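Adenylate cyclase-like protein (Chlamydia trachomatis, PDB 3GQS) is of unknown function, but this piece of the longer protein forms an FHA domain, a fold that in many relatives recognises phosphothreonine peptides. Local coordinates at residues F5-L10 against F19-G24; Y27-D32 against A50-G55; L40-I45 against G93-L98; I72-K77 against N87-L92. One frame throughout, in Å; residues are numbered along the deposited sequence.

Contact 1: residues F5-L10 against F19-G24; sequences FLLKVL and FHLDSG
Strands 5-9 and 19-21 run antiparallel, their axes 4.5 Å apart at closest and 141° between chain directions, with Leu7 facing Phe19 as a hydrogen-bonded pair and Leu6 facing His20 as a non-hydrogen-bonded one. This is the hairpin that opens the FHA beta sandwich, its second strand forming one edge of the sheet. At the Leu7-Phe19 pair the bonds run both ways: Leu7 N to Phe19 O at 2.8 Å, and Phe19 N to Leu7 O at 3.1 Å. Leu21 N bonds Phe5 O at 3.0 Å.

Side chains divide between the two faces. On the inner one, Leu21 reaches across with CD1, 3.7 Å from Leu7 CB, and the same two leucines bear on Ile52 of the opposing sheet. Leu6 and His20 take the other face, where Leu6 CD2 lies 3.9 Å from His20 N, so the methyl rests on the backbone rather than on the ring. His20 CG stands anti to its backbone N (chi1 175°), and the ring brings CD2 edge-on to Phe5 O at 3.3 Å. Beyond that edge one water accepts from Phe5 N, donates to Leu21 O at 2.8 Å and makes a weak bond with His20 NE2.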
loop_
_atom_site.group_PDB
_atom_site.type_symbol
_atom_site.label_atom_id
_atom_site.label_comp_id
_atom_site.label_asym_id
_atom_site.label_seq_id
_atom_site.Cartn_x
_atom_site.Cartn_y
_atom_site.Cartn_z
ATOM N N PHE A 5 -4.867 -6.177 10.426
ATOM C CA PHE A 5 -3.932 -5.273 9.723
ATOM C C PHE A 5 -4.560 -3.916 9.456
ATOM O O PHE A 5 -5.719 -3.833 9.105
ATOM C CB PHE A 5 -3.502 -5.806 8.354
ATOM C CG PHE A 5 -2.663 -7.060 8.404
ATOM C CD1 PHE A 5 -1.273 -6.982 8.542
ATOM C CD2 PHE A 5 -3.262 -8.329 8.260
ATOM C CE1 PHE A 5 -0.477 -8.160 8.576
ATOM C CE2 PHE A 5 -2.495 -9.481 8.279
ATOM C CZ PHE A 5 -1.093 -9.403 8.439
ATOM N N LEU A 6 -3.737 -2.881 9.537
ATOM C CA LEU A 6 -4.164 -1.523 9.193
ATOM C C LEU A 6 -3.096 -0.869 8.343
ATOM O O LEU A 6 -1.921 -1.077 8.556
ATOM C CB LEU A 6 -4.476 -0.678 10.459
ATOM C CG LEU A 6 -5.736 -1.083 11.238
ATOM C CD1 LEU A 6 -5.371 -1.866 12.548
ATOM C CD2 LEU A 6 -6.619 0.144 11.518
ATOM N N LEU A 7 -3.507 -0.075 7.376
ATOM C CA LEU A 7 -2.569 0.627 6.572
ATOM C C LEU A 7 -2.496 2.035 7.186
ATOM O O LEU A 7 -3.508 2.708 7.301
ATOM C CB LEU A 7 -3.011 0.667 5.092
ATOM C CG LEU A 7 -2.032 1.382 4.129
ATOM C CD1 LEU A 7 -2.106 0.904 2.723
ATOM C CD2 LEU A 7 -2.271 2.838 4.117
ATOM N N LYS A 8 -1.335 2.455 7.637
ATOM C CA LYS A 8 -1.256 3.874 8.082
ATOM C C LYS A 8 -0.358 4.701 7.156
ATOM O O LYS A 8 0.757 4.319 6.859
ATOM C CB LYS A 8 -0.931 4.050 9.570
ATOM C CG LYS A 8 0.246 3.388 10.080
ATOM C CD LYS A 8 0.580 3.823 11.547
ATOM C CE LYS A 8 -0.511 3.434 12.581
ATOM N NZ LYS A 8 -0.155 3.762 14.010
ATOM N N VAL A 9 -0.872 5.808 6.694
ATOM C CA VAL A 9 -0.066 6.793 5.934
ATOM C C VAL A 9 0.795 7.671 6.881
ATOM O O VAL A 9 0.264 8.287 7.793
ATOM C CB VAL A 9 -0.953 7.700 5.150
ATOM C CG1 VAL A 9 -0.095 8.827 4.390
ATOM C CG2 VAL A 9 -1.830 6.904 4.191
ATOM N N LEU A 10 2.102 7.698 6.619
ATOM C CA LEU A 10 3.121 8.337 7.460
ATOM C C LEU A 10 3.435 9.777 7.063
ATOM O O LEU A 10 3.813 10.577 7.928
ATOM C CB LEU A 10 4.431 7.540 7.438
ATOM C CG LEU A 10 4.279 6.068 7.887
ATOM C CD1 LEU A 10 5.519 5.184 7.638
ATOM C CD2 LEU A 10 3.809 6.022 9.347
ATOM N N PHE A 19 -6.514 2.784 7.827
ATOM C CA PHE A 19 -7.589 1.962 7.222
ATOM C C PHE A 19 -7.389 0.464 7.502
ATOM O O PHE A 19 -6.349 -0.099 7.223
ATOM C CB PHE A 19 -7.660 2.204 5.712
ATOM C CG PHE A 19 -9.017 1.864 5.080
ATOM C CD1 PHE A 19 -10.195 2.356 5.613
ATOM C CD2 PHE A 19 -9.082 1.085 3.934
ATOM C CE1 PHE A 19 -11.419 2.073 5.035
ATOM C CE2 PHE A 19 -10.296 0.792 3.344
ATOM C CZ PHE A 19 -11.472 1.284 3.897
ATOM N N HIS A 20 -8.410 -0.164 8.072
ATOM C CA HIS A 20 -8.408 -1.613 8.342
ATOM C C HIS A 20 -8.482 -2.334 7.021
ATOM O O HIS A 20 -9.340 -2.066 6.228
ATOM C CB HIS A 20 -9.596 -1.973 9.205
ATOM C CG HIS A 20 -9.769 -3.429 9.460
ATOM N ND1 HIS A 20 -11.015 -3.990 9.659
ATOM C CD2 HIS A 20 -8.877 -4.436 9.614
ATOM C CE1 HIS A 20 -10.883 -5.284 9.903
ATOM N NE2 HIS A 20 -9.598 -5.582 9.890
ATOM N N LEU A 21 -7.502 -3.168 6.775
ATOM C CA LEU A 21 -7.414 -3.935 5.543
ATOM C C LEU A 21 -7.854 -5.375 5.910
ATOM O O LEU A 21 -7.214 -6.069 6.708
ATOM C CB LEU A 21 -5.985 -3.908 4.977
ATOM C CG LEU A 21 -5.406 -2.534 4.570
ATOM C CD1 LEU A 21 -4.015 -2.707 3.972
ATOM C CD2 LEU A 21 -6.291 -1.795 3.635
ATOM N N ASP A 22 -8.956 -5.780 5.330
ATOM C CA ASP A 22 -9.688 -7.046 5.748
ATOM C C ASP A 22 -8.971 -8.261 5.234
ATOM O O ASP A 22 -8.375 -8.228 4.147
ATOM C CB ASP A 22 -11.120 -7.040 5.215
ATOM C CG ASP A 22 -12.046 -6.082 5.970
ATOM O OD1 ASP A 22 -11.808 -5.845 7.162
ATOM O OD2 ASP A 22 -13.056 -5.577 5.408
ATOM N N SER A 23 -9.041 -9.361 5.976
ATOM C CA SER A 23 -8.394 -10.592 5.530
ATOM C C SER A 23 -9.180 -11.156 4.333
ATOM O O SER A 23 -10.431 -11.151 4.300
ATOM C CB SER A 23 -8.249 -11.610 6.676
ATOM O OG SER A 23 -9.420 -12.353 6.801
ATOM N N GLY A 24 -8.450 -11.630 3.330
ATOM C CA GLY A 24 -9.098 -12.099 2.073
ATOM C C GLY A 24 -9.500 -10.971 1.113
ATOM O O GLY A 24 -10.209 -11.187 0.134
HETATM O O HOH W 1 -7.167 -7.785 8.898
#

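Contact 2: residues Y27-D32 against A50-G55; sequences YIVGSD and AKIIIG
Ala50 O is approached by two groups of the facing strand: Val29 N bonds it at 2.8 Å with an almost straight N-H (175°), nearly along the C=O axis, and Ile28 CA adds a CA-H...O contact at 3.5 Å. Tyr27 O is held in a similar way, by Ile52 N at 2.8 Å and by the CA of Lys51. Tyr27 N in turn bonds Ile52 O, while the return bond from Ala50 N to Val29 O is weak.

Strands 27-30 and 50-54 are antiparallel neighbours in the second sheet of the FHA sandwich, the mixed one, and the side chains of Tyr27, Val29, Ala50 and Ile52 all turn to its buried face. There Val29 CG2 meets Ile52 CD1 at 4.0 Å. Further along, Ile54 CD1 comes within 4.1 Å of Tyr27 CD2 and just as near CE2, approaching the ring obliquely, while Ile52 O sits at the ring edge. Tyr27 OH takes part in a hydrogen bond with Asp22 N, which links this sheet to the segment after strand 18-21.

On the other face Ile28 and Lys51 lie side by side, pointing the same way. Lys51 CG is anti to the backbone N (chi1 -161°), and the chain then bends at chi2 and chi3. Its CD presses on Ile28 CG1 at 3.5 Å, a carbon pair closer than usual.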
loop_
_atom_site.group_PDB
_atom_site.type_symbol
_atom_site.label_atom_id
_atom_site.label_comp_id
_atom_site.label_asym_id
_atom_site.label_seq_id
_atom_site.Cartn_x
_atom_site.Cartn_y
_atom_site.Cartn_z
ATOM N N TYR A 27 -6.827 -4.337 -2.044
ATOM C CA TYR A 27 -7.055 -2.892 -2.014
ATOM C C TYR A 27 -6.094 -2.189 -2.971
ATOM O O TYR A 27 -4.932 -2.421 -2.983
ATOM C CB TYR A 27 -6.827 -2.330 -0.597
ATOM C CG TYR A 27 -7.790 -2.846 0.456
ATOM C CD1 TYR A 27 -8.834 -2.075 0.919
ATOM C CD2 TYR A 27 -7.589 -4.077 1.036
ATOM C CE1 TYR A 27 -9.680 -2.551 1.898
ATOM C CE2 TYR A 27 -8.455 -4.560 1.992
ATOM C CZ TYR A 27 -9.496 -3.818 2.403
ATOM O OH TYR A 27 -10.343 -4.353 3.380
ATOM N N ILE A 28 -6.613 -1.314 -3.766
ATOM C CA ILE A 28 -5.798 -0.586 -4.717
ATOM C C ILE A 28 -5.480 0.773 -4.115
ATOM O O ILE A 28 -6.360 1.442 -3.649
ATOM C CB ILE A 28 -6.562 -0.397 -6.007
ATOM C CG1 ILE A 28 -6.859 -1.801 -6.640
ATOM C CG2 ILE A 28 -5.807 0.485 -6.971
ATOM C CD1 ILE A 28 -7.854 -1.743 -7.853
ATOM N N VAL A 29 -4.221 1.140 -4.132
ATOM C CA VAL A 29 -3.788 2.443 -3.597
ATOM C C VAL A 29 -3.456 3.331 -4.823
ATOM O O VAL A 29 -2.698 2.950 -5.651
ATOM C CB VAL A 29 -2.571 2.314 -2.641
ATOM C CG1 VAL A 29 -2.090 3.769 -2.069
ATOM C CG2 VAL A 29 -2.884 1.352 -1.505
ATOM N N GLY A 30 -4.072 4.481 -4.932
ATOM C CA GLY A 30 -3.748 5.383 -6.025
ATOM C C GLY A 30 -4.279 6.778 -5.788
ATOM O O GLY A 30 -4.834 7.051 -4.736
ATOM N N SER A 31 -4.128 7.632 -6.799
ATOM C CA SER A 31 -4.574 9.027 -6.744
ATOM C C SER A 31 -5.953 9.282 -7.355
ATOM O O SER A 31 -6.531 10.338 -7.085
ATOM C CB SER A 31 -3.545 9.943 -7.431
ATOM O OG SER A 31 -3.208 9.514 -8.757
ATOM N N ASP A 32 -6.467 8.340 -8.163
ATOM C CA ASP A 32 -7.801 8.470 -8.810
ATOM C C ASP A 32 -8.912 7.694 -8.030
ATOM O O ASP A 32 -8.886 6.468 -7.979
ATOM C CB ASP A 32 -7.704 7.956 -10.242
ATOM C CG ASP A 32 -9.008 8.095 -11.033
ATOM O OD1 ASP A 32 -10.077 8.462 -10.496
ATOM O OD2 ASP A 32 -8.930 7.835 -12.256
ATOM N N ALA A 50 -0.541 0.641 -6.734
ATOM C CA ALA A 50 -0.114 -0.531 -5.984
ATOM C C ALA A 50 -1.374 -1.245 -5.551
ATOM O O ALA A 50 -2.391 -0.629 -5.334
ATOM C CB ALA A 50 0.716 -0.150 -4.728
ATOM N N LYS A 51 -1.253 -2.555 -5.390
ATOM C CA LYS A 51 -2.347 -3.365 -4.922
ATOM C C LYS A 51 -1.900 -4.158 -3.735
ATOM O O LYS A 51 -0.817 -4.676 -3.737
ATOM C CB LYS A 51 -2.816 -4.311 -6.016
ATOM C CG LYS A 51 -4.186 -4.800 -5.718
ATOM C CD LYS A 51 -5.139 -4.826 -6.948
ATOM C CE LYS A 51 -4.766 -5.791 -7.949
ATOM N NZ LYS A 51 -5.631 -5.581 -9.199
ATOM N N ILE A 52 -2.725 -4.201 -2.707
ATOM C CA ILE A 52 -2.379 -4.887 -1.465
ATOM C C ILE A 52 -3.385 -5.999 -1.258
ATOM O O ILE A 52 -4.567 -5.774 -1.179
ATOM C CB ILE A 52 -2.360 -3.907 -0.230
ATOM C CG1 ILE A 52 -1.390 -2.761 -0.504
ATOM C CG2 ILE A 52 -2.042 -4.656 1.121
ATOM C CD1 ILE A 52 -1.370 -1.665 0.629
ATOM N N ILE A 53 -2.882 -7.212 -1.231
ATOM C CA ILE A 53 -3.712 -8.399 -1.144
ATOM C C ILE A 53 -3.508 -9.029 0.200
ATOM O O ILE A 53 -2.417 -9.464 0.541
ATOM C CB ILE A 53 -3.348 -9.396 -2.255
ATOM C CG1 ILE A 53 -3.756 -8.819 -3.617
ATOM C CG2 ILE A 53 -4.033 -10.787 -2.031
ATOM C CD1 ILE A 53 -2.757 -9.100 -4.712
ATOM N N ILE A 54 -4.557 -9.071 0.986
ATOM C CA ILE A 54 -4.454 -9.710 2.297
ATOM C C ILE A 54 -5.017 -11.095 2.131
ATOM O O ILE A 54 -6.190 -11.270 1.834
ATOM C CB ILE A 54 -5.149 -8.938 3.417
ATOM C CG1 ILE A 54 -4.381 -7.608 3.666
ATOM C CG2 ILE A 54 -5.136 -9.748 4.716
ATOM C CD1 ILE A 54 -5.025 -6.499 3.089
ATOM N N GLY A 55 -4.136 -12.074 2.267
ATOM C CA GLY A 55 -4.519 -13.466 2.168
ATOM C C GLY A 55 -5.304 -13.828 3.405
ATOM O O GLY A 55 -5.355 -13.085 4.372
#

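Contact 3: residues L40-I45 against G93-L98; sequences LSDMSI and GTTLFL
Asp42 OD2 accepts three hydroxyls, two of them from the facing segment: Thr94 OG1 at 2.7 Å and Thr95 OG1 at 3.2 Å, with Ser44 OG of its own turn at 2.6 Å. Asp42 CG is anti to the backbone N (chi1 174°), which sets CG toward 93-95. Ser44 and Thr94 meet OD2 from well out of the carboxylate plane, whereas Thr95 comes on the anti side, closer to that plane.

Ser44 OG stands between its backbone N and carbonyl carbon (chi1 67°). There it also accepts from Thr94 N at 3.0 Å while giving its proton to Asp42. Gly93 packs its CA against the same OG at 3.2 Å, and its positive phi suits glycine. On the apolar side of Thr95, Ile45 CD1 lies 3.3 Å from OG1 and 3.5 Å from CB, the two side chains crossing at about a right angle, and Leu40 CD1 reaches Thr95 CG2.

The turn 42-45 belongs to the loop between strands 38-39 and 50-54. In relatives that bind phosphopeptides this loop carries some of the binding residues; whether it does so here is not known. Ser44 O accepts from Asn69 ND2. The contact thus pins this loop to the bend where strand 90-92 passes into strand 95-102.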
loop_
_atom_site.group_PDB
_atom_site.type_symbol
_atom_site.label_atom_id
_atom_site.label_comp_id
_atom_site.label_asym_id
_atom_site.label_seq_id
_atom_site.Cartn_x
_atom_site.Cartn_y
_atom_site.Cartn_z
ATOM N N LEU A 40 -4.952 8.617 -2.386
ATOM C CA LEU A 40 -3.930 9.592 -1.926
ATOM C C LEU A 40 -3.730 10.688 -2.986
ATOM O O LEU A 40 -3.389 10.409 -4.140
ATOM C CB LEU A 40 -2.588 8.897 -1.676
ATOM C CG LEU A 40 -2.623 7.562 -0.906
ATOM C CD1 LEU A 40 -1.353 6.713 -1.153
ATOM C CD2 LEU A 40 -2.861 7.870 0.583
ATOM N N SER A 41 -3.928 11.928 -2.588
ATOM C CA SER A 41 -3.991 13.055 -3.555
ATOM C C SER A 41 -2.639 13.563 -4.129
ATOM O O SER A 41 -2.623 14.483 -4.899
ATOM C CB SER A 41 -4.772 14.223 -2.945
ATOM O OG SER A 41 -4.203 14.622 -1.709
ATOM N N ASP A 42 -1.540 12.914 -3.798
ATOM C CA ASP A 42 -0.199 13.319 -4.230
ATOM C C ASP A 42 0.056 13.057 -5.721
ATOM O O ASP A 42 -0.073 11.942 -6.215
ATOM C CB ASP A 42 0.815 12.602 -3.337
ATOM C CG ASP A 42 2.258 12.819 -3.751
ATOM O OD1 ASP A 42 2.595 13.839 -4.417
ATOM O OD2 ASP A 42 3.063 11.926 -3.385
ATOM N N MET A 43 0.444 14.119 -6.411
ATOM C CA MET A 43 0.772 14.121 -7.847
ATOM C C MET A 43 1.712 12.996 -8.312
ATOM O O MET A 43 1.687 12.624 -9.475
ATOM C CB MET A 43 1.408 15.470 -8.228
ATOM C CG MET A 43 0.440 16.653 -8.345
ATOM S SD MET A 43 -0.537 16.740 -9.886
ATOM C CE MET A 43 -2.028 15.817 -9.392
ATOM N N SER A 44 2.544 12.477 -7.413
ATOM C CA SER A 44 3.579 11.471 -7.751
ATOM C C SER A 44 3.067 10.022 -7.589
ATOM O O SER A 44 3.825 9.048 -7.714
ATOM C CB SER A 44 4.824 11.686 -6.886
ATOM O OG SER A 44 4.509 11.388 -5.530
ATOM N N ILE A 45 1.781 9.925 -7.261
ATOM C CA ILE A 45 1.063 8.645 -7.153
ATOM C C ILE A 45 0.187 8.391 -8.435
ATOM O O ILE A 45 -0.697 9.167 -8.833
ATOM C CB ILE A 45 0.252 8.569 -5.821
ATOM C CG1 ILE A 45 1.214 8.698 -4.610
ATOM C CG2 ILE A 45 -0.485 7.231 -5.655
ATOM C CD1 ILE A 45 0.514 8.858 -3.223
ATOM N N GLY A 93 5.759 7.229 -4.695
ATOM C CA GLY A 93 6.018 8.610 -5.006
ATOM C C GLY A 93 6.712 9.172 -3.774
ATOM O O GLY A 93 7.673 8.598 -3.282
ATOM N N THR A 94 6.184 10.268 -3.266
ATOM C CA THR A 94 6.736 10.923 -2.082
ATOM C C THR A 94 5.933 10.525 -0.841
ATOM O O THR A 94 6.210 10.978 0.262
ATOM C CB THR A 94 6.707 12.438 -2.244
ATOM O OG1 THR A 94 5.346 12.849 -2.356
ATOM C CG2 THR A 94 7.453 12.864 -3.488
ATOM N N THR A 95 4.952 9.647 -1.030
ATOM C CA THR A 95 4.121 9.200 0.063
ATOM C C THR A 95 4.706 7.923 0.734
ATOM O O THR A 95 5.252 7.054 0.097
ATOM C CB THR A 95 2.652 9.028 -0.400
ATOM O OG1 THR A 95 2.124 10.324 -0.733
ATOM C CG2 THR A 95 1.790 8.386 0.680
ATOM N N LEU A 96 4.605 7.868 2.048
ATOM C CA LEU A 96 5.161 6.784 2.849
ATOM C C LEU A 96 4.006 6.129 3.580
ATOM O O LEU A 96 3.104 6.792 4.030
ATOM C CB LEU A 96 6.205 7.317 3.840
ATOM C CG LEU A 96 7.540 7.857 3.300
ATOM C CD1 LEU A 96 8.449 8.435 4.485
ATOM C CD2 LEU A 96 8.319 6.839 2.450
ATOM N N PHE A 97 4.011 4.817 3.642
ATOM C CA PHE A 97 3.046 4.101 4.481
ATOM C C PHE A 97 3.558 2.793 4.993
ATOM O O PHE A 97 4.596 2.277 4.560
ATOM C CB PHE A 97 1.720 3.919 3.773
ATOM C CG PHE A 97 1.716 2.866 2.698
ATOM C CD1 PHE A 97 1.543 1.513 3.024
ATOM C CD2 PHE A 97 1.818 3.226 1.374
ATOM C CE1 PHE A 97 1.466 0.529 2.046
ATOM C CE2 PHE A 97 1.769 2.241 0.385
ATOM C CZ PHE A 97 1.582 0.875 0.735
ATOM N N LEU A 98 2.855 2.267 5.969
ATOM C CA LEU A 98 3.178 0.925 6.465
ATOM C C LEU A 98 1.977 0.221 7.033
ATOM O O LEU A 98 0.925 0.841 7.257
ATOM C CB LEU A 98 4.329 0.930 7.480
ATOM C CG LEU A 98 4.209 1.574 8.846
ATOM C CD1 LEU A 98 2.937 1.278 9.591
ATOM C CD2 LEU A 98 5.397 1.043 9.593
#

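Contact 4: residues I72-K77 against N87-L92; sequences IVEGRK and NQVVAL
Ile72 and Ala91 face each other as an antiparallel hydrogen-bonded pair, Ala91 N bonding Ile72 O at 2.7 Å and Ile72 N bonding Ala91 O at 3.1 Å; Val73 and Val90 follow as a non-hydrogen-bonded pair. Glu74 N extends the set to Val89 O, although Glu74 already lies in the type I' turn from Val73 to Arg76.

The side chain of Glu74 folds back across the gap. CG is anti to the carbonyl carbon (chi1 -61°), the chain bends at chi2, and OE2 accepts from Val89 N at 3.1 Å through its anti lone pair, though the N-H is bent to 143°. On the way Glu74 CG touches Gln88 CB and CG, both at 4.0 Å, the two side chains crossing at about a right angle. Gln88 OE1 is bonded to Ser85 N, and its NE2 lies beside the edge of the Arg76 guanidinium without a bond. Toward the core Val73 CG2 meets Val90 CG2 at 4.1 Å; on the other face the CB atoms of Ile72 and Ala91 touch at 3.8 Å.

A tight turn joins strand 72-73 to the edge strand 76-77, and 90-92 ties this hairpin into the six-stranded sheet of the FHA beta sandwich.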
loop_
_atom_site.group_PDB
_atom_site.type_symbol
_atom_site.label_atom_id
_atom_site.label_comp_id
_atom_site.label_asym_id
_atom_site.label_seq_id
_atom_site.Cartn_x
_atom_site.Cartn_y
_atom_site.Cartn_z
ATOM N N ILE A 72 8.410 0.994 -3.673
ATOM C CA ILE A 72 9.661 0.816 -2.914
ATOM C C ILE A 72 9.316 0.294 -1.541
ATOM O O ILE A 72 8.526 0.911 -0.823
ATOM C CB ILE A 72 10.453 2.140 -2.692
ATOM C CG1 ILE A 72 10.947 2.717 -4.016
ATOM C CG2 ILE A 72 11.669 1.917 -1.748
ATOM C CD1 ILE A 72 12.205 3.555 -3.859
ATOM N N VAL A 73 9.887 -0.861 -1.189
ATOM C CA VAL A 73 9.736 -1.398 0.170
ATOM C C VAL A 73 11.127 -1.360 0.831
ATOM O O VAL A 73 12.124 -1.874 0.295
ATOM C CB VAL A 73 9.068 -2.828 0.218
ATOM C CG1 VAL A 73 8.788 -3.249 1.678
ATOM C CG2 VAL A 73 7.762 -2.842 -0.562
ATOM N N GLU A 74 11.189 -0.700 1.976
ATOM C CA GLU A 74 12.423 -0.625 2.783
ATOM C C GLU A 74 13.626 -0.436 1.885
ATOM O O GLU A 74 14.582 -1.242 1.900
ATOM C CB GLU A 74 12.589 -1.915 3.579
ATOM C CG GLU A 74 11.472 -2.212 4.562
ATOM C CD GLU A 74 11.823 -1.842 5.987
ATOM O OE1 GLU A 74 12.883 -2.276 6.433
ATOM O OE2 GLU A 74 11.045 -1.127 6.654
ATOM N N GLY A 75 13.558 0.585 1.047
ATOM C CA GLY A 75 14.689 0.902 0.159
ATOM C C GLY A 75 14.873 0.106 -1.121
ATOM O O GLY A 75 15.827 0.362 -1.844
ATOM N N ARG A 76 14.001 -0.851 -1.429
ATOM C CA ARG A 76 14.159 -1.624 -2.684
ATOM C C ARG A 76 12.913 -1.584 -3.576
ATOM O O ARG A 76 11.806 -1.778 -3.108
ATOM C CB ARG A 76 14.609 -3.067 -2.406
ATOM C CG ARG A 76 13.503 -4.080 -2.241
ATOM C CD ARG A 76 13.926 -5.324 -1.447
ATOM N NE ARG A 76 12.738 -5.819 -0.728
ATOM C CZ ARG A 76 12.419 -5.537 0.543
ATOM N NH1 ARG A 76 11.296 -6.027 1.053
ATOM N NH2 ARG A 76 13.213 -4.795 1.321
ATOM N N LYS A 77 13.142 -1.296 -4.853
ATOM C CA LYS A 77 12.084 -1.216 -5.854
ATOM C C LYS A 77 11.634 -2.614 -6.249
ATOM O O LYS A 77 12.404 -3.360 -6.803
ATOM C CB LYS A 77 12.592 -0.488 -7.094
ATOM C CG LYS A 77 11.493 0.075 -7.902
ATOM C CD LYS A 77 12.106 0.764 -9.096
ATOM C CE LYS A 77 11.554 2.202 -9.180
ATOM N NZ LYS A 77 11.301 2.503 -10.657
ATOM N N ASN A 87 5.121 -3.605 9.754
ATOM C CA ASN A 87 6.154 -2.637 10.184
ATOM C C ASN A 87 7.177 -2.259 9.105
ATOM O O ASN A 87 8.179 -1.643 9.411
ATOM C CB ASN A 87 6.900 -3.116 11.459
ATOM C CG ASN A 87 5.969 -3.586 12.572
ATOM O OD1 ASN A 87 6.374 -4.383 13.415
ATOM N ND2 ASN A 87 4.746 -3.108 12.584
ATOM N N GLN A 88 6.912 -2.616 7.852
ATOM C CA GLN A 88 7.818 -2.308 6.731
ATOM C C GLN A 88 7.379 -1.035 5.969
ATOM O O GLN A 88 6.321 -1.013 5.400
ATOM C CB GLN A 88 7.842 -3.481 5.729
ATOM C CG GLN A 88 8.703 -4.686 6.099
ATOM C CD GLN A 88 8.820 -5.683 4.938
ATOM O OE1 GLN A 88 7.815 -6.148 4.390
ATOM N NE2 GLN A 88 10.050 -6.009 4.552
ATOM N N VAL A 89 8.201 0.016 5.953
ATOM C CA VAL A 89 7.881 1.234 5.181
ATOM C C VAL A 89 7.805 0.958 3.651
ATOM O O VAL A 89 8.718 0.416 3.053
ATOM C CB VAL A 89 8.862 2.407 5.443
ATOM C CG1 VAL A 89 8.423 3.654 4.676
ATOM C CG2 VAL A 89 8.978 2.720 6.971
ATOM N N VAL A 90 6.668 1.310 3.070
ATOM C CA VAL A 90 6.449 1.356 1.627
ATOM C C VAL A 90 6.392 2.817 1.134
ATOM O O VAL A 90 5.617 3.617 1.650
ATOM C CB VAL A 90 5.118 0.674 1.202
ATOM C CG1 VAL A 90 5.000 0.709 -0.312
ATOM C CG2 VAL A 90 5.044 -0.799 1.721
ATOM N N ALA A 91 7.202 3.119 0.126
ATOM C CA ALA A 91 7.221 4.419 -0.552
ATOM C C ALA A 91 6.504 4.336 -1.941
ATOM O O ALA A 91 6.869 3.531 -2.794
ATOM C CB ALA A 91 8.665 4.878 -0.743
ATOM N N LEU A 92 5.507 5.199 -2.109
ATOM C CA LEU A 92 4.810 5.419 -3.392
ATOM C C LEU A 92 4.931 6.893 -3.725
ATOM O O LEU A 92 4.261 7.697 -3.122
ATOM C CB LEU A 92 3.323 5.063 -3.302
ATOM C CG LEU A 92 2.954 3.646 -2.831
ATOM C CD1 LEU A 92 1.436 3.441 -3.004
ATOM C CD2 LEU A 92 3.793 2.634 -3.575
#

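In the fold
Contacts 1 and 4 lie toward opposite ends of one antiparallel sheet, with strand 95-102 between them; contact 2 belongs to the mixed sheet packed against it. Contact 2 is the buried one, and its inner face joins the others in the core: Ile52 meets Leu7 of contact 1, Val29 meets Leu40 of contact 3, and Val29 and Ala50 meet Leu92 of contact 4. Contacts 1, 3 and 4 are partly buried; 1 and 4 supplement strand pairing with a bridging water and a glutamate, respectively. Strands 90-92 and 95-102, consecutive and adjacent, connect contact 4 to contact 3, where a loop is fastened by side-chain hydroxyls and a carboxylate, and Ile45 O meets Ser31 OG of contact 2.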